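Local coordinates for protein Glp_546_48378_50642 (Giardia intestinalis, PDB 2QVW) that cleaves double-stranded RNA into small interfering RNAs for the RNA interference pathway, at residues 8-13 with 48-53; 33-38 with 268-273; 41-46 with 264-269; 94-99 with 318-323. All blocks are in the same frame, centred on the assembly; numbering follows the deposited sequence.

Interaction 1: residues 8-13 with 48-53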
# COMPACT_ATOMS: atom_id res chain seq x y z
N HIS A 8 -15.73 -13.90 2.95
CA HIS A 8 -14.97 -13.43 1.80
C HIS A 8 -15.58 -14.11 0.58
O HIS A 8 -15.75 -15.32 0.56
CB HIS A 8 -13.50 -13.84 1.92
CG HIS A 8 -12.74 -13.09 2.97
ND1 HIS A 8 -12.48 -11.74 2.89
CD2 HIS A 8 -12.15 -13.52 4.12
CE1 HIS A 8 -11.77 -11.36 3.94
NE2 HIS A 8 -11.55 -12.42 4.70
N CYS A 9 -15.91 -13.33 -0.44
CA CYS A 9 -16.50 -13.88 -1.66
C CYS A 9 -15.47 -14.19 -2.73
O CYS A 9 -15.08 -13.33 -3.52
CB CYS A 9 -17.54 -12.92 -2.24
SG CYS A 9 -19.04 -12.72 -1.26
N CYS A 10 -15.00 -15.43 -2.76
CA CYS A 10 -14.02 -15.80 -3.76
C CYS A 10 -14.68 -15.92 -5.12
O CYS A 10 -15.91 -16.04 -5.23
CB CYS A 10 -13.35 -17.13 -3.40
SG CYS A 10 -12.42 -17.10 -1.85
N THR A 11 -13.85 -15.86 -6.15
CA THR A 11 -14.28 -15.97 -7.53
C THR A 11 -13.07 -16.48 -8.30
O THR A 11 -12.14 -15.73 -8.58
CB THR A 11 -14.69 -14.60 -8.11
OG1 THR A 11 -15.69 -14.00 -7.27
CG2 THR A 11 -15.26 -14.76 -9.50
N VAL A 12 -13.08 -17.77 -8.60
CA VAL A 12 -12.00 -18.38 -9.35
C VAL A 12 -12.42 -18.36 -10.81
O VAL A 12 -13.41 -18.99 -11.18
CB VAL A 12 -11.75 -19.83 -8.89
CG1 VAL A 12 -10.76 -20.51 -9.80
CG2 VAL A 12 -11.23 -19.84 -7.48
N VAL A 13 -11.67 -17.62 -11.62
CA VAL A 13 -11.97 -17.49 -13.04
C VAL A 13 -10.98 -18.20 -13.95
O VAL A 13 -9.78 -18.25 -13.67
CB VAL A 13 -12.01 -16.00 -13.46
CG1 VAL A 13 -12.38 -15.89 -14.94
CG2 VAL A 13 -13.00 -15.23 -12.61
N VAL A 48 -7.85 -15.41 -9.18
CA VAL A 48 -8.68 -15.45 -7.98
C VAL A 48 -8.90 -14.06 -7.41
O VAL A 48 -7.94 -13.34 -7.12
CB VAL A 48 -8.04 -16.30 -6.89
CG1 VAL A 48 -8.96 -16.35 -5.67
CG2 VAL A 48 -7.75 -17.69 -7.41
N TYR A 49 -10.16 -13.69 -7.21
CA TYR A 49 -10.48 -12.37 -6.68
C TYR A 49 -11.17 -12.50 -5.34
O TYR A 49 -11.99 -13.39 -5.14
CB TYR A 49 -11.40 -11.64 -7.66
CG TYR A 49 -10.87 -11.60 -9.07
CD1 TYR A 49 -9.98 -10.61 -9.48
CD2 TYR A 49 -11.26 -12.55 -10.01
CE1 TYR A 49 -9.49 -10.57 -10.78
CE2 TYR A 49 -10.79 -12.52 -11.31
CZ TYR A 49 -9.91 -11.53 -11.70
OH TYR A 49 -9.45 -11.51 -12.99
N PHE A 50 -10.84 -11.60 -4.42
CA PHE A 50 -11.45 -11.61 -3.09
C PHE A 50 -12.21 -10.32 -2.88
O PHE A 50 -12.03 -9.36 -3.62
CB PHE A 50 -10.38 -11.72 -2.00
CG PHE A 50 -9.50 -12.92 -2.13
CD1 PHE A 50 -9.99 -14.19 -1.89
CD2 PHE A 50 -8.17 -12.78 -2.51
CE1 PHE A 50 -9.19 -15.30 -2.03
CE2 PHE A 50 -7.36 -13.88 -2.66
CZ PHE A 50 -7.87 -15.15 -2.42
N GLU A 51 -13.07 -10.31 -1.86
CA GLU A 51 -13.86 -9.13 -1.52
C GLU A 51 -14.67 -9.37 -0.25
O GLU A 51 -15.57 -10.22 -0.23
CB GLU A 51 -14.79 -8.77 -2.67
CG GLU A 51 -15.60 -9.93 -3.14
CD GLU A 51 -16.03 -9.77 -4.58
OE1 GLU A 51 -16.76 -8.80 -4.87
OE2 GLU A 51 -15.63 -10.61 -5.41
N ALA A 52 -14.33 -8.62 0.79
CA ALA A 52 -14.97 -8.71 2.10
C ALA A 52 -16.47 -8.99 2.06
O ALA A 52 -17.17 -8.58 1.13
CB ALA A 52 -14.70 -7.44 2.89
N GLY A 53 -16.96 -9.67 3.08
CA GLY A 53 -18.36 -9.99 3.17
C GLY A 53 -18.87 -9.67 4.55
O GLY A 53 -18.28 -8.85 5.24

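Interaction 2: residues 33-38 with 268-273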
# COMPACT_ATOMS: atom_id res chain seq x y z
N PRO A 33 -5.84 -9.43 -1.12
CA PRO A 33 -5.41 -9.12 -2.48
C PRO A 33 -5.56 -10.32 -3.43
O PRO A 33 -5.04 -11.40 -3.16
CB PRO A 33 -3.96 -8.70 -2.30
CG PRO A 33 -3.52 -9.57 -1.16
CD PRO A 33 -4.69 -9.45 -0.20
N GLY A 34 -6.28 -10.13 -4.53
CA GLY A 34 -6.47 -11.21 -5.47
C GLY A 34 -5.12 -11.64 -6.00
O GLY A 34 -4.09 -11.13 -5.57
N PHE A 35 -5.12 -12.59 -6.92
CA PHE A 35 -3.88 -13.07 -7.52
C PHE A 35 -4.22 -14.05 -8.63
O PHE A 35 -5.25 -14.70 -8.57
CB PHE A 35 -3.01 -13.75 -6.48
CG PHE A 35 -3.58 -15.02 -5.95
CD1 PHE A 35 -4.56 -15.01 -4.96
CD2 PHE A 35 -3.14 -16.24 -6.45
CE1 PHE A 35 -5.09 -16.20 -4.48
CE2 PHE A 35 -3.67 -17.43 -5.97
CZ PHE A 35 -4.65 -17.41 -4.99
N LYS A 36 -3.39 -14.12 -9.66
CA LYS A 36 -3.70 -15.07 -10.70
C LYS A 36 -2.69 -16.20 -10.62
O LYS A 36 -1.60 -16.01 -10.09
CB LYS A 36 -3.71 -14.40 -12.08
CG LYS A 36 -2.58 -13.44 -12.38
CD LYS A 36 -2.86 -12.67 -13.66
CE LYS A 36 -1.63 -11.91 -14.13
NZ LYS A 36 -1.17 -10.87 -13.16
N VAL A 37 -3.09 -17.37 -11.10
CA VAL A 37 -2.24 -18.57 -11.08
C VAL A 37 -1.91 -19.05 -12.48
O VAL A 37 -2.80 -19.30 -13.29
CB VAL A 37 -2.92 -19.72 -10.31
CG1 VAL A 37 -2.64 -19.63 -8.83
CG2 VAL A 37 -4.41 -19.67 -10.55
N SER A 38 -0.62 -19.20 -12.75
CA SER A 38 -0.13 -19.65 -14.04
C SER A 38 -0.62 -21.04 -14.44
O SER A 38 -1.27 -21.75 -13.67
CB SER A 38 1.40 -19.62 -14.03
OG SER A 38 1.88 -20.37 -12.93
N PRO A 268 -6.34 -25.12 -2.66
CA PRO A 268 -5.17 -25.31 -1.81
C PRO A 268 -4.37 -24.00 -1.88
O PRO A 268 -3.85 -23.52 -0.86
CB PRO A 268 -4.45 -26.47 -2.50
CG PRO A 268 -5.57 -27.24 -3.11
CD PRO A 268 -6.42 -26.17 -3.70
N GLU A 269 -4.31 -23.44 -3.09
CA GLU A 269 -3.61 -22.20 -3.39
C GLU A 269 -4.21 -21.00 -2.66
O GLU A 269 -3.46 -20.13 -2.21
CB GLU A 269 -3.62 -21.92 -4.89
CG GLU A 269 -3.16 -23.09 -5.76
CD GLU A 269 -1.72 -23.50 -5.52
OE1 GLU A 269 -0.83 -22.62 -5.60
OE2 GLU A 269 -1.48 -24.70 -5.27
N ILE A 270 -5.54 -20.92 -2.56
CA ILE A 270 -6.13 -19.79 -1.83
C ILE A 270 -5.71 -19.93 -0.38
O ILE A 270 -5.40 -18.94 0.29
CB ILE A 270 -7.65 -19.76 -1.89
CG1 ILE A 270 -8.12 -19.53 -3.32
CG2 ILE A 270 -8.17 -18.64 -0.98
CD1 ILE A 270 -9.62 -19.35 -3.43
N ALA A 271 -5.69 -21.17 0.09
CA ALA A 271 -5.27 -21.44 1.46
C ALA A 271 -3.81 -20.99 1.57
O ALA A 271 -3.47 -20.18 2.44
CB ALA A 271 -5.39 -22.91 1.78
N LYS A 272 -2.98 -21.53 0.68
CA LYS A 272 -1.55 -21.21 0.62
C LYS A 272 -1.37 -19.70 0.64
O LYS A 272 -0.45 -19.17 1.25
CB LYS A 272 -0.93 -21.72 -0.68
CG LYS A 272 -0.91 -23.23 -0.89
CD LYS A 272 -0.19 -23.54 -2.21
CE LYS A 272 -0.11 -25.03 -2.49
NZ LYS A 272 0.61 -25.28 -3.75
N HIS A 273 -2.27 -19.01 -0.06
CA HIS A 273 -2.22 -17.56 -0.13
C HIS A 273 -2.30 -17.00 1.27
O HIS A 273 -1.45 -16.22 1.69
CB HIS A 273 -3.38 -17.05 -0.97
CG HIS A 273 -3.30 -15.60 -1.29
ND1 HIS A 273 -2.22 -15.04 -1.93
CD2 HIS A 273 -4.17 -14.59 -1.07
CE1 HIS A 273 -2.43 -13.74 -2.09
NE2 HIS A 273 -3.61 -13.45 -1.58

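Interaction 3: residues 41-46 with 264-269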
# COMPACT_ATOMS: atom_id res chain seq x y z
N ARG A 41 0.68 -27.89 -13.30
CA ARG A 41 0.22 -29.06 -12.54
C ARG A 41 -1.10 -29.70 -12.94
O ARG A 41 -1.89 -30.08 -12.09
CB ARG A 41 0.17 -28.74 -11.04
CG ARG A 41 1.41 -28.07 -10.48
CD ARG A 41 1.22 -26.58 -10.50
NE ARG A 41 1.03 -26.00 -9.18
CZ ARG A 41 0.18 -25.01 -8.91
NH1 ARG A 41 -0.56 -24.49 -9.89
NH2 ARG A 41 0.07 -24.54 -7.67
N GLY A 42 -1.35 -29.85 -14.24
CA GLY A 42 -2.59 -30.45 -14.67
C GLY A 42 -3.68 -29.42 -14.88
O GLY A 42 -4.49 -29.57 -15.79
N LEU A 43 -3.71 -28.40 -14.04
CA LEU A 43 -4.71 -27.33 -14.17
C LEU A 43 -4.06 -26.07 -14.78
O LEU A 43 -2.95 -25.70 -14.43
CB LEU A 43 -5.35 -27.04 -12.82
CG LEU A 43 -4.41 -26.94 -11.62
CD1 LEU A 43 -3.57 -25.67 -11.71
CD2 LEU A 43 -5.24 -26.94 -10.36
N PRO A 44 -4.78 -25.38 -15.69
CA PRO A 44 -4.45 -24.18 -16.45
C PRO A 44 -4.55 -22.84 -15.74
O PRO A 44 -5.26 -22.70 -14.75
CB PRO A 44 -5.44 -24.25 -17.59
CG PRO A 44 -6.69 -24.61 -16.84
CD PRO A 44 -6.21 -25.72 -15.89
N ALA A 45 -3.86 -21.84 -16.30
CA ALA A 45 -3.84 -20.49 -15.75
C ALA A 45 -5.25 -20.02 -15.39
O ALA A 45 -6.20 -20.29 -16.10
CB ALA A 45 -3.21 -19.54 -16.76
N ALA A 46 -5.35 -19.30 -14.27
CA ALA A 46 -6.61 -18.77 -13.76
C ALA A 46 -6.35 -17.55 -12.87
O ALA A 46 -5.21 -17.18 -12.61
CB ALA A 46 -7.33 -19.83 -12.96
N LEU A 264 -12.20 -25.84 -7.91
CA LEU A 264 -11.85 -26.34 -6.59
C LEU A 264 -10.41 -26.81 -6.52
O LEU A 264 -9.87 -27.03 -5.44
CB LEU A 264 -12.80 -27.48 -6.21
CG LEU A 264 -12.29 -28.71 -5.48
CD1 LEU A 264 -12.42 -28.52 -3.99
CD2 LEU A 264 -13.09 -29.92 -5.93
N GLN A 265 -9.78 -26.98 -7.67
CA GLN A 265 -8.40 -27.40 -7.68
C GLN A 265 -7.51 -26.20 -7.34
O GLN A 265 -6.30 -26.33 -7.17
CB GLN A 265 -8.04 -27.96 -9.05
CG GLN A 265 -8.94 -29.09 -9.53
CD GLN A 265 -9.01 -30.23 -8.55
OE1 GLN A 265 -7.98 -30.74 -8.09
NE2 GLN A 265 -10.22 -30.65 -8.22
N PHE A 266 -8.12 -25.03 -7.23
CA PHE A 266 -7.38 -23.82 -6.92
C PHE A 266 -7.68 -23.32 -5.52
O PHE A 266 -7.61 -22.13 -5.27
CB PHE A 266 -7.70 -22.72 -7.91
CG PHE A 266 -7.25 -23.00 -9.31
CD1 PHE A 266 -8.13 -23.52 -10.26
CD2 PHE A 266 -5.94 -22.73 -9.69
CE1 PHE A 266 -7.71 -23.78 -11.56
CE2 PHE A 266 -5.51 -22.98 -10.99
CZ PHE A 266 -6.40 -23.51 -11.93
N LEU A 267 -8.05 -24.23 -4.62
CA LEU A 267 -8.34 -23.82 -3.26
C LEU A 267 -7.11 -24.06 -2.38
O LEU A 267 -6.86 -23.29 -1.44
CB LEU A 267 -9.54 -24.58 -2.70
CG LEU A 267 -10.89 -24.14 -3.24
CD1 LEU A 267 -11.98 -24.81 -2.43
CD2 LEU A 267 -11.03 -22.63 -3.17
N PRO A 268 -6.34 -25.12 -2.66
CA PRO A 268 -5.17 -25.31 -1.81
C PRO A 268 -4.37 -24.00 -1.88
O PRO A 268 -3.85 -23.52 -0.86
CB PRO A 268 -4.45 -26.47 -2.50
CG PRO A 268 -5.57 -27.24 -3.11
CD PRO A 268 -6.42 -26.17 -3.70
N GLU A 269 -4.31 -23.44 -3.09
CA GLU A 269 -3.61 -22.20 -3.39
C GLU A 269 -4.21 -21.00 -2.66
O GLU A 269 -3.46 -20.13 -2.21
CB GLU A 269 -3.62 -21.92 -4.89
CG GLU A 269 -3.16 -23.09 -5.76
CD GLU A 269 -1.72 -23.50 -5.52
OE1 GLU A 269 -0.83 -22.62 -5.60
OE2 GLU A 269 -1.48 -24.70 -5.27

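Interaction 4: residues 94-99 with 318-323. With MN (manganese (II) ion), chain I.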
# COMPACT_ATOMS: atom_id res chain seq x y z
N HIS A 94 9.29 -23.91 1.12
CA HIS A 94 9.70 -22.51 1.21
C HIS A 94 9.70 -21.72 -0.10
O HIS A 94 9.32 -20.55 -0.12
CB HIS A 94 11.09 -22.41 1.85
CG HIS A 94 11.14 -22.92 3.26
ND1 HIS A 94 12.28 -22.85 4.03
CD2 HIS A 94 10.19 -23.50 4.03
CE1 HIS A 94 12.03 -23.37 5.22
NE2 HIS A 94 10.77 -23.76 5.25
N ASN A 95 10.13 -22.36 -1.18
CA ASN A 95 10.20 -21.72 -2.50
C ASN A 95 8.88 -21.14 -2.99
O ASN A 95 8.84 -20.39 -3.96
CB ASN A 95 10.70 -22.73 -3.53
CG ASN A 95 9.75 -23.88 -3.72
OD1 ASN A 95 9.55 -24.68 -2.82
ND2 ASN A 95 9.15 -23.97 -4.90
N GLU A 96 7.80 -21.48 -2.31
CA GLU A 96 6.49 -21.00 -2.70
C GLU A 96 5.95 -19.83 -1.89
O GLU A 96 4.75 -19.57 -1.90
CB GLU A 96 5.49 -22.14 -2.65
CG GLU A 96 5.27 -22.79 -3.97
CD GLU A 96 4.25 -23.88 -3.89
OE1 GLU A 96 4.60 -24.95 -3.35
OE2 GLU A 96 3.11 -23.66 -4.33
N TYR A 97 6.84 -19.13 -1.18
CA TYR A 97 6.42 -17.97 -0.40
C TYR A 97 6.91 -16.73 -1.15
O TYR A 97 7.77 -16.82 -2.03
CB TYR A 97 7.03 -18.00 1.01
CG TYR A 97 6.52 -19.12 1.90
CD1 TYR A 97 6.89 -20.44 1.68
CD2 TYR A 97 5.67 -18.84 2.97
CE1 TYR A 97 6.41 -21.47 2.50
CE2 TYR A 97 5.18 -19.86 3.79
CZ TYR A 97 5.56 -21.17 3.55
OH TYR A 97 5.06 -22.19 4.36
N THR A 98 6.37 -15.57 -0.79
CA THR A 98 6.75 -14.33 -1.43
C THR A 98 8.15 -13.92 -0.97
O THR A 98 8.85 -13.16 -1.65
CB THR A 98 5.76 -13.21 -1.10
OG1 THR A 98 4.44 -13.65 -1.44
CG2 THR A 98 6.10 -11.96 -1.89
N PHE A 99 8.54 -14.42 0.20
CA PHE A 99 9.85 -14.14 0.74
C PHE A 99 10.41 -15.44 1.28
O PHE A 99 10.51 -15.61 2.49
CB PHE A 99 9.73 -13.11 1.85
CG PHE A 99 9.15 -11.81 1.40
CD1 PHE A 99 9.89 -10.93 0.61
CD2 PHE A 99 7.83 -11.48 1.71
CE1 PHE A 99 9.32 -9.75 0.14
CE2 PHE A 99 7.26 -10.31 1.25
CZ PHE A 99 8.00 -9.44 0.47
N GLY A 318 5.21 -18.91 -5.90
CA GLY A 318 4.76 -20.20 -6.38
C GLY A 318 4.26 -19.98 -7.79
O GLY A 318 5.02 -19.49 -8.63
N TRP A 319 3.01 -20.33 -8.06
CA TRP A 319 2.43 -20.15 -9.39
C TRP A 319 1.58 -18.91 -9.36
O TRP A 319 1.24 -18.34 -10.40
CB TRP A 319 1.57 -21.35 -9.77
CG TRP A 319 2.31 -22.64 -9.82
CD1 TRP A 319 2.83 -23.33 -8.76
CD2 TRP A 319 2.65 -23.40 -10.99
NE1 TRP A 319 3.47 -24.47 -9.20
CE2 TRP A 319 3.38 -24.53 -10.56
CE3 TRP A 319 2.41 -23.23 -12.36
CZ2 TRP A 319 3.87 -25.49 -11.46
CZ3 TRP A 319 2.90 -24.18 -13.25
CH2 TRP A 319 3.62 -25.30 -12.79
N ARG A 320 1.25 -18.48 -8.15
CA ARG A 320 0.41 -17.31 -7.94
C ARG A 320 1.14 -15.97 -7.90
O ARG A 320 2.29 -15.88 -7.46
CB ARG A 320 -0.38 -17.51 -6.65
CG ARG A 320 0.48 -17.95 -5.50
CD ARG A 320 -0.32 -18.06 -4.22
NE ARG A 320 0.56 -18.34 -3.10
CZ ARG A 320 1.20 -19.49 -2.95
NH1 ARG A 320 1.04 -20.46 -3.84
NH2 ARG A 320 2.02 -19.66 -1.92
N THR A 321 0.45 -14.93 -8.36
CA THR A 321 1.00 -13.58 -8.38
C THR A 321 -0.09 -12.61 -7.97
O THR A 321 -1.03 -12.39 -8.72
CB THR A 321 1.49 -13.21 -9.77
OG1 THR A 321 2.59 -14.05 -10.13
CG2 THR A 321 1.94 -11.77 -9.81
N PRO A 322 0.03 -12.02 -6.77
CA PRO A 322 -0.89 -11.05 -6.16
C PRO A 322 -0.92 -9.70 -6.88
O PRO A 322 0.12 -9.16 -7.25
CB PRO A 322 -0.36 -10.90 -4.73
CG PRO A 322 0.47 -12.14 -4.52
CD PRO A 322 1.14 -12.31 -5.85
N PHE A 323 -2.12 -9.16 -7.07
CA PHE A 323 -2.23 -7.87 -7.73
C PHE A 323 -3.02 -6.90 -6.87
O PHE A 323 -3.99 -7.28 -6.21
CB PHE A 323 -2.88 -8.00 -9.10
CG PHE A 323 -4.18 -8.77 -9.10
CD1 PHE A 323 -4.19 -10.14 -9.35
CD2 PHE A 323 -5.38 -8.13 -8.87
CE1 PHE A 323 -5.39 -10.86 -9.37
CE2 PHE A 323 -6.58 -8.84 -8.88
CZ PHE A 323 -6.58 -10.21 -9.14
MN MN I . 9.94 -25.75 6.29

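Interaction 1: residues 8-13 with 48-53
Cys10 and Phe50 meet on the tightly packed face of this strand pair. The sulfur SG of Cys10 comes to the rim of the phenyl ring, 3.7 Å from CE1 of Phe50, and lies near the ring plane, 80° off the normal. This is a sulfur-aromatic contact at the ring edge, where polarisable sulfur faces weakly positive C-H groups. On the same face Val12 and Val48, an antiparallel non-hydrogen-bonded pair, lie side by side, with CG2 of Val12 4.1 Å from CG2 of Val48. Small sulfur and compact branched hydrocarbon suit this side because Ile270 of helix 267-284 packs on Cys10, Val48 and Phe50.

Strands 6-13 and 46-49 are neighbours in the antiparallel sheet of the N-terminal platform domain of Giardia Dicer. Tyr49 N donates to Thr11 O at 3.2 Å, and Cys9 N of the first strand donates to Glu51 O, in the loop after strand 46-49, at 3.1 Å and almost straight at 175°. Between them the CA of Cys10 directs its hydrogen at Tyr49 O, 3.4 Å away.

The other face is partly exposed to solvent. There CG2 of Val13 sits in the plane of the Tyr49 ring, 3.7 Å from CE2 of Tyr49. Glu51, with CG between its backbone N and carbonyl carbon (chi1 52°), lays CG against CB of Cys9 at 3.7 Å, in a residue that is exposed overall. Its OE2 passes Thr11 OG1 at 3.9 Å; that hydroxyl hydrogen-bonds with His20 of the adjoining strand 18-25.

Interaction 2: residues 33-38 with 268-273
Phe35 and His273 form a face-to-face aromatic stack, their planes 23° apart and their centroids separated by 4.4 Å. The overlap is uneven: CD1 of Phe35 lies over the centre of the imidazole, whereas ND1 of His273 stands toward the rim of the phenyl ring, and the two side chains slide past each other in opposite directions. In His273, chi1 of -171° carries CG away from the backbone N, on the side of strand 35-37.

One hydrogen bond joins the segments. His273 NE2 donates to Pro33 O over 3.0 Å, in the carbonyl plane but bent to 130° at the hydrogen. Since a carbonyl can only accept, the proton is on NE2, and the bond helps fix the ring's rotation. Histidine suits the site by offering both a flat face and an N-H. Here the connector helix 267-284, which leads from the PAZ domain toward the first RNase III domain, packs on the platform sheet at strand 35-37.

Apolar contact is lighter: CZ of Phe35 lies 4.4 Å from CG1 of Ile270. Among the charged groups, Lys272 NZ and Glu269 OE2 form a salt bridge of 2.6 Å within the helix, and the lysine also pairs with Glu96.

Interaction 3: residues 41-46 with 264-269
In Leu43 the first torsion (45°) sets CG between the backbone N and the carbonyl carbon, and in Phe266 it sets CG anti to the carbonyl carbon (chi1 -66°), where the ring can enter between Leu43 and Ala46. The side chains of Leu43 and Phe266 meet tip to tip.

The ring is held between two aliphatic groups. CD2 of Leu43 lies over one face, 4.0 Å from the Phe266 centroid, and CB of Ala46 over the opposite face, 4.2 Å from the same centroid; both are CH-pi contacts. Pro44 O approaches the edge near the ring plane. Leucine supplies a second branch for the rim, and alanine is small enough to sit close against the ring. A type I turn from Leu264 to Leu267, just where the connector helix begins, carries Phe266.

Beside it, Arg41 meets Glu269 tip to tip in a salt bridge, the guanidinium and carboxylate planes being 82° apart. NH2 of Arg41 stands over the carboxylate, 2.9 Å from OE2 of Glu269 and 3.0 Å from OE1 of Glu269, so the attraction is ionic. Lys272 is the stronger partner of this carboxylate, so two cations flank one buried acid and would probably stabilise its negative charge.

Interaction 4: residues 94-99 with 318-323
The carboxylate oxygen OE2 of Glu96 is shared by two cations. Across the contact it faces NH1 of Arg320 in a long salt bridge, with Glu96 OE2 and Arg320 NH1 3.8 Å apart; its closer partner is Lys272 of helix 267-284. OE2 lies in the guanidinium plane at its edge, although the carboxylate itself is turned 55° from that plane and the two side chains cross at about a right angle. Arg320 is extended from CG to NE (chi2 177°), which gives the length needed to reach across. A glutamate between a lysine and an arginine would tend to remain ionised despite its burial.

Glycine suits position 318: CG of Glu96 rests 3.6 Å from CA of Gly318, and the positive phi (94°) of Gly318 belongs to a conformation that disfavours a CB. A short 3-10 turn at His94 and Asn95 leads into Glu96, closed by Tyr97 N to His94 O, 3.0 Å. His94, at the outer end, binds a manganese ion through NE2, 2.4 Å from the metal.

A loop of the N-terminal platform region, packed through Phe99 on helices 267-284 and 295-306, thus meets a segment of the first RNase III region at edge strand 320-322, beside strand 35-37.

In the fold
All four contacts belong to one region around the N-terminal platform sheet and helix 267-284. The centres of interactions 2 and 4 are about 8 Å apart, those of 2 and 3 about 9 Å, and those of 1 and 4 about 18 Å. Strands 6-13, 46-49, 35-37 and 320-322 follow one another across the sheet, so interaction 1 joins its middle strands and interaction 4 reaches its edge. Interactions 2 and 3 share Pro268 and Glu269. Along the chain, interaction 1 closes before interaction 4 opens, whereas each other pair but 2 and 3 crosses. Sequence-distant segments, including 318-323 of the first RNase III region, gather around helix 267-284 and probably help join the platform to that domain.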